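Local coordinates for protein lectin (Lotus tetragonolobus, PDB 2EIG) that probably binds L-fucose-containing sugars as a seed lectin of the legume family, carrying a calcium and a manganese ion in each subunit and assembling as a tetramer, at residues 63-68 with 160-165. Residues are numbered along the deposited sequence; the frame is centred on the assembly and turned at random.
Sequences ITSFSF and KATIIY
The F66 ring lies over the methyl of A161, whose CB stands 3.8 Å from the ring centroid and 20° off its normal, a CH-pi contact. With chi1 at 51°, CG of F66 sits between its own N and carbonyl carbon, which swings the ring across to the neighbouring strand; a residue as small as alanine suits the place beneath it. I163, branched and apolar, fills the inward face beside the ring, its CD1 3.8 Å from F66 CE2 at the edge and its CB alongside T64 CG2.

The other face of the sheet carries I63, S65, T162 and I164. I63 CD1 meets I164 CG1 at 3.7 Å and also touches T162 CG2. S65 OG and T162 OG1, short hydroxyl side chains suited to a partly exposed spot, share a weak 3.4 Å hydrogen bond.

Two antiparallel hydrogen-bonded pairs, T64 with I163 and F66 with A161, set this register. T64 N to I163 O and I163 N to T64 O both measure 2.8 Å. Threonine suits position 64 because its methyl packs while its buried hydroxyl bonds S222 O and W221 NE1.

Strands 61-72 and 159-166 lie in the back sheet of the legume-lectin sandwich, flanked by 214-226 and 171-178. Inward-facing T64, F66 and I163 pack on F84 of strand 81-88 in the facing sheet, whereas outer-face I63, T162 and I164 offer apolar groups to a second subunit.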
# COMPACT_ATOMS: atom_id res chain seq x y z
N ILE A 63 -2.51 -1.02 -17.47
CA ILE A 63 -2.64 0.41 -17.48
C ILE A 63 -3.74 0.70 -18.44
O ILE A 63 -3.83 0.10 -19.47
CB ILE A 63 -1.33 1.16 -17.87
CG1 ILE A 63 -1.59 2.68 -17.88
CG2 ILE A 63 -0.74 0.63 -19.24
CD1 ILE A 63 -0.34 3.55 -17.92
N THR A 64 -4.62 1.60 -18.06
CA THR A 64 -5.59 2.04 -19.00
C THR A 64 -5.60 3.57 -19.00
O THR A 64 -5.36 4.17 -17.94
CB THR A 64 -6.99 1.41 -18.71
OG1 THR A 64 -7.80 1.64 -19.83
CG2 THR A 64 -7.73 1.97 -17.46
N SER A 65 -5.88 4.17 -20.15
CA SER A 65 -6.07 5.62 -20.30
C SER A 65 -7.30 5.91 -21.11
O SER A 65 -7.62 5.22 -22.08
CB SER A 65 -4.87 6.33 -20.97
OG SER A 65 -3.69 6.15 -20.21
N PHE A 66 -8.01 6.94 -20.72
CA PHE A 66 -9.16 7.37 -21.51
C PHE A 66 -9.43 8.86 -21.34
O PHE A 66 -9.26 9.40 -20.25
CB PHE A 66 -10.42 6.53 -21.21
CG PHE A 66 -10.77 6.42 -19.75
CD1 PHE A 66 -11.63 7.34 -19.16
CD2 PHE A 66 -10.24 5.38 -18.97
CE1 PHE A 66 -11.99 7.23 -17.82
CE2 PHE A 66 -10.58 5.28 -17.64
CZ PHE A 66 -11.44 6.18 -17.06
N SER A 67 -9.79 9.51 -22.45
CA SER A 67 -10.17 10.91 -22.46
C SER A 67 -11.66 10.91 -22.51
O SER A 67 -12.24 10.15 -23.28
CB SER A 67 -9.69 11.61 -23.75
OG SER A 67 -8.33 11.89 -23.57
N PHE A 68 -12.26 11.81 -21.75
CA PHE A 68 -13.70 11.90 -21.69
C PHE A 68 -14.10 13.32 -21.30
O PHE A 68 -13.30 14.08 -20.76
CB PHE A 68 -14.28 10.86 -20.73
CG PHE A 68 -14.02 11.18 -19.28
CD1 PHE A 68 -14.99 11.88 -18.52
CD2 PHE A 68 -12.82 10.80 -18.68
CE1 PHE A 68 -14.74 12.21 -17.17
CE2 PHE A 68 -12.54 11.11 -17.28
CZ PHE A 68 -13.53 11.82 -16.55
N LYS A 160 -8.50 13.64 -18.70
CA LYS A 160 -7.65 12.58 -19.22
C LYS A 160 -7.27 11.73 -18.00
O LYS A 160 -6.50 12.17 -17.15
CB LYS A 160 -6.43 13.19 -19.92
CG LYS A 160 -6.78 14.02 -21.19
CD LYS A 160 -5.51 14.61 -21.91
CE LYS A 160 -4.70 15.50 -21.00
NZ LYS A 160 -3.56 14.77 -20.34
N ALA A 161 -7.86 10.54 -17.93
CA ALA A 161 -7.70 9.60 -16.81
C ALA A 161 -6.67 8.58 -17.22
O ALA A 161 -6.69 8.12 -18.35
CB ALA A 161 -9.03 8.89 -16.53
N THR A 162 -5.80 8.24 -16.29
CA THR A 162 -4.92 7.10 -16.35
C THR A 162 -5.08 6.25 -15.08
O THR A 162 -5.06 6.74 -13.94
CB THR A 162 -3.45 7.57 -16.50
OG1 THR A 162 -3.35 8.41 -17.63
CG2 THR A 162 -2.47 6.40 -16.58
N ILE A 163 -5.23 4.95 -15.28
CA ILE A 163 -5.38 4.02 -14.18
C ILE A 163 -4.32 2.96 -14.32
O ILE A 163 -4.12 2.37 -15.40
CB ILE A 163 -6.79 3.41 -14.18
CG1 ILE A 163 -7.88 4.51 -14.00
CG2 ILE A 163 -6.92 2.29 -13.12
CD1 ILE A 163 -9.27 4.03 -14.35
N ILE A 164 -3.57 2.73 -13.26
CA ILE A 164 -2.53 1.71 -13.36
C ILE A 164 -2.90 0.74 -12.28
O ILE A 164 -3.19 1.16 -11.18
CB ILE A 164 -1.09 2.25 -13.11
CG1 ILE A 164 -0.64 3.19 -14.24
CG2 ILE A 164 -0.07 1.09 -12.99
CD1 ILE A 164 0.71 3.91 -13.95
N TYR A 165 -2.95 -0.55 -12.63
CA TYR A 165 -2.95 -1.59 -11.63
C TYR A 165 -1.62 -2.29 -11.61
O TYR A 165 -1.25 -2.95 -12.58
CB TYR A 165 -4.08 -2.61 -11.88
CG TYR A 165 -4.20 -3.59 -10.72
CD1 TYR A 165 -4.75 -3.21 -9.50
CD2 TYR A 165 -3.69 -4.87 -10.83
CE1 TYR A 165 -4.79 -4.09 -8.44
CE2 TYR A 165 -3.75 -5.77 -9.80
CZ TYR A 165 -4.29 -5.39 -8.62
OH TYR A 165 -4.33 -6.33 -7.63